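PDB 4RU0: putative branched-chain amino acid ABC transporter, periplasmic branched-chain amino acid-binding protein from Pseudomonas protegens Pf-5, which probably binds a branched-chain amino acid or a related small solute in the periplasm and hands it to an ABC transporter for uptake. Local coordinates for residues M57-N62 and V325-G330; P291-S296 and W407-E412; G361-N366 and R389-G394; A370-M375 and G379-L384. All blocks are in the same frame, centred on the assembly; numbering follows the deposited sequence.

Contact 1. Residues M57-N62 and V325-G330; sequences MIDYLN and VYYNSG
D59 and Y327 form the one hydrogen bond between 57-62 and 325-330. The hydroxyl OH of Y327 donates to OD1 of D59 at 3.1 Å. OD1 accepts with its anti lone pair, the one facing away from the other carboxylate oxygen, and it lies at the edge of the phenol ring, in the ring plane. The two side chains meet at about a right angle, with carboxylate and ring planes 49° apart. Y327 gets there because its ring swings anti to its own backbone N (chi1 -176°), which carries the hydroxyl across to the other helix. OD2 of D59 is engaged separately by the backbone N of D315, so the carboxylate is gripped at both oxygens and held against rotation. With a phenylalanine in place of Y327, OD1 of D59 would probably lose its donor, leaving a buried carboxylate oxygen without that partner.

The rest is close van der Waals packing of M57, a selenomethionine, on G330. The CA atoms of M57 and G330 come within 4.5 Å, and CG of M57 rests 3.2 Å from O of G330 and 3.8 Å from its CA. A CB on G330 would probably crowd the backbone N of M57, so the glycine suits this close approach. The M57 side chain, bent at chi3, also touches N333 and A334.

Helices 47-67 and 325-348 thus pack through a glycine contact within one lobe of a two-lobed periplasmic binding protein, with the M57 side chain about 9 Å from the bound pentaoxaheptadecane.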
loop_
_atom_site.group_PDB
_atom_site.type_symbol
_atom_site.label_atom_id
_atom_site.label_comp_id
_atom_site.label_asym_id
_atom_site.label_seq_id
_atom_site.Cartn_x
_atom_site.Cartn_y
_atom_site.Cartn_z
HETATM N N MSE A 57 -6.778 -0.950 -12.039
HETATM C CA MSE A 57 -6.524 0.413 -12.401
HETATM C C MSE A 57 -7.186 0.752 -13.708
HETATM O O MSE A 57 -7.830 1.799 -13.822
HETATM C CB MSE A 57 -5.019 0.534 -12.549
HETATM C CG MSE A 57 -4.339 0.880 -11.236
HETATM SE SE MSE A 57 -2.406 0.755 -11.470
HETATM C CE MSE A 57 -2.039 2.546 -10.802
ATOM N N ILE A 58 -7.062 -0.117 -14.694
ATOM C CA ILE A 58 -7.643 0.178 -15.978
ATOM C C ILE A 58 -9.170 0.282 -15.923
ATOM O O ILE A 58 -9.730 1.242 -16.423
ATOM C CB ILE A 58 -7.210 -0.859 -17.031
ATOM C CG1 ILE A 58 -5.714 -0.741 -17.305
ATOM C CG2 ILE A 58 -7.964 -0.654 -18.328
ATOM C CD1 ILE A 58 -5.086 -1.984 -17.887
ATOM N N ASP A 59 -9.829 -0.665 -15.266
ATOM C CA ASP A 59 -11.278 -0.666 -15.258
ATOM C C ASP A 59 -11.793 0.567 -14.569
ATOM O O ASP A 59 -12.759 1.162 -15.011
ATOM C CB ASP A 59 -11.853 -1.942 -14.650
ATOM C CG ASP A 59 -11.587 -3.150 -15.499
ATOM O OD1 ASP A 59 -11.715 -4.288 -15.013
ATOM O OD2 ASP A 59 -11.239 -2.971 -16.672
ATOM N N TYR A 60 -11.155 0.961 -13.480
ATOM C CA TYR A 60 -11.578 2.177 -12.803
ATOM C C TYR A 60 -11.381 3.416 -13.676
ATOM O O TYR A 60 -12.180 4.346 -13.623
ATOM C CB TYR A 60 -10.961 2.342 -11.426
ATOM C CG TYR A 60 -11.527 3.522 -10.699
ATOM C CD1 TYR A 60 -12.836 3.531 -10.275
ATOM C CD2 TYR A 60 -10.769 4.640 -10.468
ATOM C CE1 TYR A 60 -13.367 4.618 -9.617
ATOM C CE2 TYR A 60 -11.296 5.731 -9.818
ATOM C CZ TYR A 60 -12.596 5.710 -9.395
ATOM O OH TYR A 60 -13.117 6.796 -8.755
ATOM N N LEU A 61 -10.293 3.438 -14.441
ATOM C CA LEU A 61 -10.033 4.556 -15.347
ATOM C C LEU A 61 -11.054 4.550 -16.483
ATOM O O LEU A 61 -11.547 5.602 -16.901
ATOM C CB LEU A 61 -8.610 4.493 -15.914
ATOM C CG LEU A 61 -7.437 4.733 -14.958
ATOM C CD1 LEU A 61 -6.110 4.557 -15.682
ATOM C CD2 LEU A 61 -7.517 6.110 -14.326
ATOM N N ASN A 62 -11.359 3.354 -16.977
ATOM C CA ASN A 62 -12.367 3.180 -18.010
ATOM C C ASN A 62 -13.718 3.701 -17.534
ATOM O O ASN A 62 -14.395 4.454 -18.237
ATOM C CB ASN A 62 -12.473 1.704 -18.402
ATOM C CG ASN A 62 -12.507 1.502 -19.903
ATOM O OD1 ASN A 62 -13.038 2.333 -20.642
ATOM N ND2 ASN A 62 -11.931 0.398 -20.362
ATOM N N VAL A 325 -7.538 -9.208 -3.736
ATOM C CA VAL A 325 -6.868 -8.114 -3.047
ATOM C C VAL A 325 -5.992 -7.345 -4.041
ATOM O O VAL A 325 -5.863 -6.146 -3.975
ATOM C CB VAL A 325 -6.120 -8.613 -1.783
ATOM C CG1 VAL A 325 -5.214 -7.572 -1.159
ATOM C CG2 VAL A 325 -7.092 -9.163 -0.767
ATOM N N TYR A 326 -5.406 -8.081 -4.960
ATOM C CA TYR A 326 -4.639 -7.501 -6.020
ATOM C C TYR A 326 -5.491 -6.590 -6.904
ATOM O O TYR A 326 -5.087 -5.489 -7.222
ATOM C CB TYR A 326 -4.040 -8.623 -6.845
ATOM C CG TYR A 326 -2.968 -9.381 -6.121
ATOM C CD1 TYR A 326 -2.025 -8.722 -5.379
ATOM C CD2 TYR A 326 -2.894 -10.755 -6.187
ATOM C CE1 TYR A 326 -1.031 -9.403 -4.713
ATOM C CE2 TYR A 326 -1.905 -11.449 -5.521
ATOM C CZ TYR A 326 -0.972 -10.762 -4.787
ATOM O OH TYR A 326 0.033 -11.426 -4.126
ATOM N N TYR A 327 -6.687 -7.029 -7.256
ATOM C CA TYR A 327 -7.574 -6.224 -8.066
ATOM C C TYR A 327 -7.979 -4.967 -7.342
ATOM O O TYR A 327 -8.105 -3.911 -7.926
ATOM C CB TYR A 327 -8.805 -7.027 -8.499
ATOM C CG TYR A 327 -9.723 -6.272 -9.417
ATOM C CD1 TYR A 327 -10.566 -5.303 -8.928
ATOM C CD2 TYR A 327 -9.723 -6.510 -10.775
ATOM C CE1 TYR A 327 -11.386 -4.599 -9.760
ATOM C CE2 TYR A 327 -10.543 -5.810 -11.620
ATOM C CZ TYR A 327 -11.375 -4.860 -11.106
ATOM O OH TYR A 327 -12.200 -4.155 -11.931
ATOM N N ASN A 328 -8.212 -5.095 -6.055
ATOM C CA ASN A 328 -8.709 -3.983 -5.257
ATOM C C ASN A 328 -7.629 -2.955 -4.954
ATOM O O ASN A 328 -7.929 -1.780 -4.743
ATOM C CB ASN A 328 -9.325 -4.499 -3.959
ATOM C CG ASN A 328 -10.594 -5.298 -4.198
ATOM O OD1 ASN A 328 -10.865 -5.735 -5.319
ATOM N ND2 ASN A 328 -11.380 -5.490 -3.144
ATOM N N SER A 329 -6.375 -3.394 -4.928
ATOM C CA SER A 329 -5.270 -2.461 -4.769
ATOM C C SER A 329 -5.196 -1.588 -6.015
ATOM O O SER A 329 -4.903 -0.400 -5.931
ATOM C CB SER A 329 -3.947 -3.192 -4.529
ATOM O OG SER A 329 -3.557 -3.945 -5.662
ATOM N N GLY A 330 -5.482 -2.186 -7.168
ATOM C CA GLY A 330 -5.537 -1.448 -8.414
ATOM C C GLY A 330 -6.612 -0.379 -8.366
ATOM O O GLY A 330 -6.399 0.753 -8.805
#

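Contact 2. Residues P291-S296 and W407-E412; sequences PYPAGS and WTLISE
P293 and A294 lean on L409 and W407 where the chain leaves strand 287-290 for helix 299-309, a linker that, as in other type I periplasmic binding proteins, probably carries it from one lobe to the other. The partner, 407-412, belongs to an edge strand of the seven-stranded mixed sheet. The tight part is P293 against L409. CB of the proline faces the fork of the leucine, 3.6 Å from CD2 and 4.0 Å from CD1, and CG of L409 sits anti to its carbonyl carbon (chi1 -72°), which turns both methyls to the ring. Q400 of the next strand also touches P293.

The other half is looser. A294 has just its CB to offer, and W407 is occupied elsewhere by V276, S273 and the ring of W402. Beyond them T408 points away from the linker and is exposed. The join across the two segments is wholly apolar; N328 also holds the linker, its ND2 hydrogen-bonded to the carbonyl oxygens of P293 and G295. On the indole, CB of A294 stands 4.1 Å from CD1 of W407.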
loop_
_atom_site.group_PDB
_atom_site.type_symbol
_atom_site.label_atom_id
_atom_site.label_comp_id
_atom_site.label_asym_id
_atom_site.label_seq_id
_atom_site.Cartn_x
_atom_site.Cartn_y
_atom_site.Cartn_z
ATOM N N PRO A 291 -4.942 -2.467 3.602
ATOM C CA PRO A 291 -5.510 -1.141 3.366
ATOM C C PRO A 291 -6.540 -1.179 2.238
ATOM O O PRO A 291 -7.189 -0.169 1.962
ATOM C CB PRO A 291 -4.290 -0.311 2.975
ATOM C CG PRO A 291 -3.443 -1.284 2.233
ATOM C CD PRO A 291 -3.689 -2.656 2.853
ATOM N N TYR A 292 -6.647 -2.321 1.582
ATOM C CA TYR A 292 -7.635 -2.537 0.539
ATOM C C TYR A 292 -8.198 -3.961 0.543
ATOM O O TYR A 292 -7.796 -4.781 -0.262
ATOM C CB TYR A 292 -7.064 -2.185 -0.835
ATOM C CG TYR A 292 -5.573 -2.359 -0.965
ATOM C CD1 TYR A 292 -5.013 -3.610 -1.010
ATOM C CD2 TYR A 292 -4.732 -1.269 -1.059
ATOM C CE1 TYR A 292 -3.663 -3.781 -1.141
ATOM C CE2 TYR A 292 -3.381 -1.432 -1.181
ATOM C CZ TYR A 292 -2.851 -2.695 -1.220
ATOM O OH TYR A 292 -1.504 -2.881 -1.339
ATOM N N PRO A 293 -9.121 -4.240 1.448
ATOM C CA PRO A 293 -9.655 -5.590 1.687
ATOM C C PRO A 293 -10.234 -6.262 0.443
ATOM O O PRO A 293 -10.858 -5.603 -0.395
ATOM C CB PRO A 293 -10.762 -5.353 2.719
ATOM C CG PRO A 293 -11.128 -3.913 2.569
ATOM C CD PRO A 293 -9.839 -3.222 2.232
ATOM N N ALA A 294 -10.016 -7.567 0.331
ATOM C CA ALA A 294 -10.641 -8.359 -0.721
ATOM C C ALA A 294 -12.162 -8.296 -0.602
ATOM O O ALA A 294 -12.701 -8.094 0.486
ATOM C CB ALA A 294 -10.162 -9.802 -0.660
ATOM N N GLY A 295 -12.848 -8.466 -1.729
ATOM C CA GLY A 295 -14.299 -8.439 -1.754
ATOM C C GLY A 295 -14.818 -7.807 -3.027
ATOM O O GLY A 295 -14.288 -6.796 -3.488
ATOM N N SER A 296 -15.856 -8.405 -3.601
ATOM C CA SER A 296 -16.442 -7.896 -4.835
ATOM C C SER A 296 -17.860 -7.398 -4.597
ATOM O O SER A 296 -18.670 -7.319 -5.525
ATOM C CB SER A 296 -16.437 -8.978 -5.915
ATOM O OG SER A 296 -17.102 -10.146 -5.464
ATOM N N TRP A 407 -11.231 -14.776 2.285
ATOM C CA TRP A 407 -10.953 -13.819 3.347
ATOM C C TRP A 407 -12.247 -13.337 3.991
ATOM O O TRP A 407 -13.281 -13.243 3.333
ATOM C CB TRP A 407 -10.168 -12.618 2.810
ATOM C CG TRP A 407 -8.780 -12.935 2.373
ATOM C CD1 TRP A 407 -8.330 -13.033 1.091
ATOM C CD2 TRP A 407 -7.650 -13.193 3.218
ATOM N NE1 TRP A 407 -6.989 -13.331 1.082
ATOM C CE2 TRP A 407 -6.547 -13.435 2.376
ATOM C CE3 TRP A 407 -7.464 -13.238 4.605
ATOM C CZ2 TRP A 407 -5.272 -13.723 2.872
ATOM C CZ3 TRP A 407 -6.192 -13.517 5.098
ATOM C CH2 TRP A 407 -5.117 -13.759 4.232
ATOM N N THR A 408 -12.176 -13.020 5.277
ATOM C CA THR A 408 -13.308 -12.465 6.002
ATOM C C THR A 408 -12.850 -11.286 6.856
ATOM O O THR A 408 -11.966 -11.433 7.700
ATOM C CB THR A 408 -13.982 -13.529 6.912
ATOM O OG1 THR A 408 -14.438 -14.630 6.114
ATOM C CG2 THR A 408 -15.163 -12.932 7.662
ATOM N N LEU A 409 -13.444 -10.118 6.638
ATOM C CA LEU A 409 -13.130 -8.958 7.464
ATOM C C LEU A 409 -13.576 -9.193 8.904
ATOM O O LEU A 409 -14.741 -9.495 9.155
ATOM C CB LEU A 409 -13.786 -7.699 6.900
ATOM C CG LEU A 409 -13.165 -7.173 5.608
ATOM C CD1 LEU A 409 -13.970 -6.010 5.034
ATOM C CD2 LEU A 409 -11.726 -6.757 5.865
ATOM N N ILE A 410 -12.646 -9.066 9.845
ATOM C CA ILE A 410 -12.977 -9.244 11.254
ATOM C C ILE A 410 -12.658 -8.008 12.089
ATOM O O ILE A 410 -12.574 -8.088 13.313
ATOM C CB ILE A 410 -12.241 -10.451 11.863
ATOM C CG1 ILE A 410 -10.731 -10.244 11.806
ATOM C CG2 ILE A 410 -12.629 -11.736 11.143
ATOM C CD1 ILE A 410 -9.942 -11.345 12.474
ATOM N N SER A 411 -12.477 -6.866 11.434
ATOM C CA SER A 411 -12.285 -5.617 12.160
ATOM C C SER A 411 -12.726 -4.421 11.339
ATOM O O SER A 411 -12.824 -4.494 10.115
ATOM C CB SER A 411 -10.817 -5.441 12.571
ATOM O OG SER A 411 -10.094 -4.700 11.599
ATOM N N GLU A 412 -12.988 -3.317 12.029
ATOM C CA GLU A 412 -13.167 -2.031 11.371
ATOM C C GLU A 412 -11.801 -1.468 11.014
ATOM O O GLU A 412 -10.783 -2.157 11.136
ATOM C CB GLU A 412 -13.913 -1.050 12.276
ATOM C CG GLU A 412 -15.089 -1.653 13.014
ATOM C CD GLU A 412 -16.250 -1.970 12.099
ATOM O OE1 GLU A 412 -16.314 -1.393 10.991
ATOM O OE2 GLU A 412 -17.101 -2.796 12.492
#

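Contact 3. Residues G361-N366 and R389-G394; sequences GLEHLN and RDHEGG
A histidine-carboxylate hydrogen bond between H391 and E363 fastens helix 355-363 to the loop that leads into strand 396-402. NE2 of H391 donates to OE2 of E363 over a short 2.6 Å, with an N-H...O angle of 160°. The oxygen sits at the imidazole edge, nearly in the ring plane, and uses its anti lone pair, while the carboxylate is turned 59° from the ring. E363 reaches across with its chain extended beyond CG, bringing CD to 3.6 Å from NE2 of H391.

Neither group depends on this bond alone. OE2 of E363 also forms a salt bridge to R441, close in sequence to the C388-C443 disulfide, and C388 itself touches the E363 side chain. ND1 of H391 is bonded to the carbonyl oxygen of N150, and F151 stacks on the imidazole ring. With a carboxylate at one nitrogen and a carbonyl at the other, the ring could well be doubly protonated and positively charged.

In the two-lobed binding-protein fold this loop probably forms one of the linkers between the lobes, and D390 braces its turn. OD1 of D390 accepts from N of E392 at 3.0 Å, an Asx turn, and from N of G393 at 3.1 Å, extending it to an Asx motif. Both donors arrive from the same face of the carboxylate, well out of its plane. The chain then turns through G393 at positive phi, and OE2 of E392 takes bonds from N of T156 and OG of S159.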
loop_
_atom_site.group_PDB
_atom_site.type_symbol
_atom_site.label_atom_id
_atom_site.label_comp_id
_atom_site.label_asym_id
_atom_site.label_seq_id
_atom_site.Cartn_x
_atom_site.Cartn_y
_atom_site.Cartn_z
ATOM N N GLY A 361 -2.429 18.941 -5.586
ATOM C CA GLY A 361 -3.651 18.185 -5.390
ATOM C C GLY A 361 -3.470 17.132 -4.315
ATOM O O GLY A 361 -4.283 17.025 -3.394
ATOM N N LEU A 362 -2.393 16.360 -4.433
ATOM C CA LEU A 362 -2.053 15.348 -3.441
ATOM C C LEU A 362 -1.980 15.939 -2.041
ATOM O O LEU A 362 -2.557 15.389 -1.109
ATOM C CB LEU A 362 -0.727 14.677 -3.793
ATOM C CG LEU A 362 -0.790 13.640 -4.913
ATOM C CD1 LEU A 362 0.588 13.383 -5.468
ATOM C CD2 LEU A 362 -1.405 12.350 -4.394
ATOM N N GLU A 363 -1.292 17.071 -1.901
ATOM C CA GLU A 363 -1.087 17.680 -0.588
ATOM C C GLU A 363 -2.368 18.304 -0.031
ATOM O O GLU A 363 -2.428 18.684 1.140
ATOM C CB GLU A 363 0.029 18.728 -0.652
ATOM C CG GLU A 363 1.399 18.131 -0.971
ATOM C CD GLU A 363 2.557 19.077 -0.704
ATOM O OE1 GLU A 363 2.399 20.297 -0.902
ATOM O OE2 GLU A 363 3.638 18.592 -0.295
ATOM N N HIS A 364 -3.400 18.400 -0.862
ATOM C CA HIS A 364 -4.668 18.949 -0.401
ATOM C C HIS A 364 -5.788 17.918 -0.457
ATOM O O HIS A 364 -6.963 18.266 -0.388
ATOM C CB HIS A 364 -5.042 20.188 -1.216
ATOM C CG HIS A 364 -4.222 21.391 -0.875
ATOM N ND1 HIS A 364 -2.940 21.575 -1.347
ATOM C CD2 HIS A 364 -4.489 22.457 -0.085
ATOM C CE1 HIS A 364 -2.458 22.708 -0.871
ATOM N NE2 HIS A 364 -3.378 23.264 -0.103
ATOM N N LEU A 365 -5.417 16.649 -0.577
ATOM C CA LEU A 365 -6.396 15.575 -0.548
ATOM C C LEU A 365 -7.169 15.595 0.760
ATOM O O LEU A 365 -6.586 15.677 1.839
ATOM C CB LEU A 365 -5.724 14.217 -0.727
ATOM C CG LEU A 365 -5.726 13.631 -2.135
ATOM C CD1 LEU A 365 -5.127 12.232 -2.118
ATOM C CD2 LEU A 365 -7.133 13.608 -2.692
ATOM N N ASN A 366 -8.490 15.541 0.652
ATOM C CA ASN A 366 -9.353 15.462 1.821
ATOM C C ASN A 366 -10.543 14.573 1.511
ATOM O O ASN A 366 -11.616 15.048 1.138
ATOM C CB ASN A 366 -9.814 16.852 2.262
ATOM C CG ASN A 366 -10.433 16.850 3.650
ATOM O OD1 ASN A 366 -11.123 15.905 4.038
ATOM N ND2 ASN A 366 -10.189 17.914 4.407
ATOM N N ARG A 389 3.093 18.652 5.222
ATOM C CA ARG A 389 3.778 18.033 6.345
ATOM C C ARG A 389 3.553 16.515 6.384
ATOM O O ARG A 389 4.326 15.777 7.001
ATOM C CB ARG A 389 3.293 18.676 7.648
ATOM C CG ARG A 389 4.188 18.478 8.849
ATOM C CD ARG A 389 3.445 18.866 10.119
ATOM N NE ARG A 389 2.316 17.973 10.367
ATOM C CZ ARG A 389 2.342 16.966 11.233
ATOM N NH1 ARG A 389 1.273 16.194 11.395
ATOM N NH2 ARG A 389 3.438 16.736 11.942
ATOM N N ASP A 390 2.497 16.053 5.718
ATOM C CA ASP A 390 2.082 14.654 5.813
ATOM C C ASP A 390 1.692 14.050 4.469
ATOM O O ASP A 390 0.556 14.183 4.022
ATOM C CB ASP A 390 0.911 14.521 6.792
ATOM C CG ASP A 390 0.357 13.107 6.858
ATOM O OD1 ASP A 390 1.113 12.148 6.592
ATOM O OD2 ASP A 390 -0.842 12.952 7.175
ATOM N N HIS A 391 2.633 13.353 3.846
ATOM C CA HIS A 391 2.391 12.732 2.550
ATOM C C HIS A 391 1.818 11.315 2.674
ATOM O O HIS A 391 1.683 10.600 1.678
ATOM C CB HIS A 391 3.686 12.713 1.732
ATOM C CG HIS A 391 4.025 14.037 1.114
ATOM N ND1 HIS A 391 5.030 14.184 0.183
ATOM C CD2 HIS A 391 3.487 15.265 1.288
ATOM C CE1 HIS A 391 5.097 15.454 -0.193
ATOM N NE2 HIS A 391 4.169 16.128 0.470
ATOM N N GLU A 392 1.473 10.917 3.895
ATOM C CA GLU A 392 0.823 9.631 4.116
ATOM C C GLU A 392 -0.686 9.819 4.132
ATOM O O GLU A 392 -1.404 9.241 3.320
ATOM C CB GLU A 392 1.288 8.983 5.425
ATOM C CG GLU A 392 0.724 7.585 5.626
ATOM C CD GLU A 392 1.069 6.982 6.982
ATOM O OE1 GLU A 392 1.503 7.728 7.886
ATOM O OE2 GLU A 392 0.900 5.754 7.141
ATOM N N GLY A 393 -1.155 10.628 5.077
ATOM C CA GLY A 393 -2.544 11.055 5.110
ATOM C C GLY A 393 -3.576 10.021 5.515
ATOM O O GLY A 393 -4.771 10.313 5.497
ATOM N N GLY A 394 -3.130 8.821 5.881
ATOM C CA GLY A 394 -4.048 7.756 6.261
ATOM C C GLY A 394 -3.662 7.055 7.550
ATOM O O GLY A 394 -4.069 7.461 8.636
#

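Contact 4. Residues A370-M375 and G379-L384; sequences ARLKDM and GLMQNL
L372 reaches out from its helix and sets its two methyls against the backbone of M381 and Q382. Its CG lies anti to the carbonyl carbon (chi1 -74°), and the branch then straddles the carbonyl of M381: CD1 is 3.3 Å from O of M381 and CD2 is 3.6 Å from the same atom. CD1 continues to the carbonyl O of Q382 at 3.9 Å, and the N383 side chain passes the leucine at a slant. The apolar side-chain touch is lighter, CD2 of L372 standing 4.2 Å from CB of M381.

M381, a selenomethionine, points its CB at the helix. Its CG is anti to the backbone N (chi1 175°), and a bend at chi3 (-49°) turns the terminal methyl back, while the chain packs on V332 and A335 of helix 325-348. Q382 sets out away from the helix, and its amide NE2 is bonded to the carbonyl oxygen of A396. A glycerol molecule, probably from the crystallisation liquor, lies beside it. Replacing L372 with alanine would remove both methyls and is likely to leave a gap beside the M381 carbonyl, with the loop less firmly backed by the helix.

Around this turn, I367 of strand 366-367 and Y377 also touch L372, and L384 pairs through its backbone with I367. R371 forms a salt bridge with E339, which ties helix 369-375 to helix 325-348; the loop reaches the same helix through M381, while L380 meets I300 and H301 of helix 299-309.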
loop_
_atom_site.group_PDB
_atom_site.type_symbol
_atom_site.label_atom_id
_atom_site.label_comp_id
_atom_site.label_asym_id
_atom_site.label_seq_id
_atom_site.Cartn_x
_atom_site.Cartn_y
_atom_site.Cartn_z
ATOM N N ALA A 370 -18.333 10.941 3.545
ATOM C CA ALA A 370 -19.327 11.407 2.588
ATOM C C ALA A 370 -18.809 11.223 1.170
ATOM O O ALA A 370 -19.517 10.726 0.290
ATOM C CB ALA A 370 -19.671 12.866 2.843
ATOM N N ARG A 371 -17.557 11.618 0.966
ATOM C CA ARG A 371 -16.915 11.518 -0.333
ATOM C C ARG A 371 -16.726 10.056 -0.744
ATOM O O ARG A 371 -16.927 9.698 -1.903
ATOM C CB ARG A 371 -15.577 12.256 -0.302
ATOM C CG ARG A 371 -14.776 12.172 -1.579
ATOM C CD ARG A 371 -15.548 12.737 -2.752
ATOM N NE ARG A 371 -15.036 12.216 -4.013
ATOM C CZ ARG A 371 -15.530 12.529 -5.203
ATOM N NH1 ARG A 371 -16.550 13.369 -5.301
ATOM N NH2 ARG A 371 -15.000 12.000 -6.296
ATOM N N LEU A 372 -16.348 9.216 0.217
ATOM C CA LEU A 372 -16.185 7.786 -0.032
ATOM C C LEU A 372 -17.505 7.149 -0.455
ATOM O O LEU A 372 -17.528 6.246 -1.295
ATOM C CB LEU A 372 -15.641 7.075 1.215
ATOM C CG LEU A 372 -14.169 7.273 1.591
ATOM C CD1 LEU A 372 -13.898 6.711 2.979
ATOM C CD2 LEU A 372 -13.246 6.625 0.564
ATOM N N LYS A 373 -18.598 7.622 0.136
ATOM C CA LYS A 373 -19.927 7.125 -0.204
ATOM C C LYS A 373 -20.281 7.466 -1.651
ATOM O O LYS A 373 -20.881 6.656 -2.357
ATOM C CB LYS A 373 -20.973 7.692 0.751
ATOM N N ASP A 374 -19.897 8.661 -2.093
ATOM C CA ASP A 374 -20.154 9.075 -3.470
ATOM C C ASP A 374 -19.484 8.146 -4.480
ATOM O O ASP A 374 -20.150 7.606 -5.364
ATOM C CB ASP A 374 -19.687 10.514 -3.702
ATOM C CG ASP A 374 -20.651 11.535 -3.138
ATOM O OD1 ASP A 374 -21.709 11.760 -3.761
ATOM O OD2 ASP A 374 -20.354 12.117 -2.074
HETATM N N MSE A 375 -18.175 7.951 -4.349
HETATM C CA MSE A 375 -17.463 7.123 -5.313
HETATM C C MSE A 375 -17.603 5.647 -4.985
HETATM O O MSE A 375 -17.149 4.791 -5.742
HETATM C CB MSE A 375 -15.986 7.516 -5.394
HETATM C CG MSE A 375 -15.366 7.977 -4.092
HETATM SE SE MSE A 375 -13.449 8.327 -4.298
HETATM C CE MSE A 375 -13.130 9.286 -2.642
ATOM N N GLY A 379 -16.296 0.889 2.294
ATOM C CA GLY A 379 -15.625 -0.201 2.987
ATOM C C GLY A 379 -14.255 -0.556 2.429
ATOM O O GLY A 379 -13.504 -1.323 3.041
ATOM N N LEU A 380 -13.924 0.008 1.268
ATOM C CA LEU A 380 -12.745 -0.408 0.518
ATOM C C LEU A 380 -11.516 0.455 0.805
ATOM O O LEU A 380 -10.395 -0.048 0.888
ATOM C CB LEU A 380 -13.058 -0.390 -0.981
ATOM C CG LEU A 380 -12.012 -0.958 -1.937
ATOM C CD1 LEU A 380 -11.547 -2.333 -1.482
ATOM C CD2 LEU A 380 -12.588 -1.029 -3.342
HETATM N N MSE A 381 -11.735 1.755 0.957
HETATM C CA MSE A 381 -10.646 2.699 1.170
HETATM C C MSE A 381 -10.914 3.565 2.394
HETATM O O MSE A 381 -12.052 3.949 2.653
HETATM C CB MSE A 381 -10.456 3.574 -0.069
HETATM C CG MSE A 381 -9.417 4.677 0.085
HETATM SE SE MSE A 381 -9.466 5.928 -1.416
HETATM C CE MSE A 381 -9.442 4.610 -2.840
ATOM N N GLN A 382 -9.863 3.867 3.149
ATOM C CA GLN A 382 -9.996 4.694 4.343
ATOM C C GLN A 382 -10.090 6.179 4.000
ATOM O O GLN A 382 -9.955 6.568 2.840
ATOM C CB GLN A 382 -8.813 4.451 5.283
ATOM C CG GLN A 382 -7.473 4.875 4.710
ATOM C CD GLN A 382 -6.301 4.329 5.502
ATOM O OE1 GLN A 382 -5.802 4.975 6.425
ATOM N NE2 GLN A 382 -5.851 3.133 5.139
ATOM N N ASN A 383 -10.327 7.002 5.016
ATOM C CA ASN A 383 -10.240 8.449 4.863
ATOM C C ASN A 383 -8.807 8.878 4.561
ATOM O O ASN A 383 -7.850 8.235 4.996
ATOM C CB ASN A 383 -10.740 9.167 6.122
ATOM C CG ASN A 383 -12.248 9.072 6.295
ATOM O OD1 ASN A 383 -12.904 8.218 5.700
ATOM N ND2 ASN A 383 -12.805 9.959 7.115
ATOM N N LEU A 384 -8.667 9.960 3.804
ATOM C CA LEU A 384 -7.356 10.517 3.484
ATOM C C LEU A 384 -7.343 12.016 3.707
ATOM O O LEU A 384 -8.163 12.740 3.152
ATOM C CB LEU A 384 -6.972 10.219 2.036
ATOM C CG LEU A 384 -6.470 8.820 1.698
ATOM C CD1 LEU A 384 -6.296 8.691 0.195
ATOM C CD2 LEU A 384 -5.164 8.564 2.420
#

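From the N terminus, helix 47-67 waits more than 260 residues for its partner, and contact 1 closes that loop when helix 325-348 arrives. Contact 2 opens before this, at 291-296, and closes only at 407-412, so contacts 1 and 2 cross; S329 packs on Y292 between them. Contact 3 spans 361 to 394 within contact 2, and contact 4, the shortest closure, sits within contact 3. Contacts 2 and 4 meet where P293 touches G379 and L380, and contacts 3 and 4 where L384 packs on E392 and G393. Together they join helices 47-67 and 325-348 and tie helices 355-363 and 369-375 and strand 407-415 to three loops, two of which, 291-296 and 389-394, probably link the lobes.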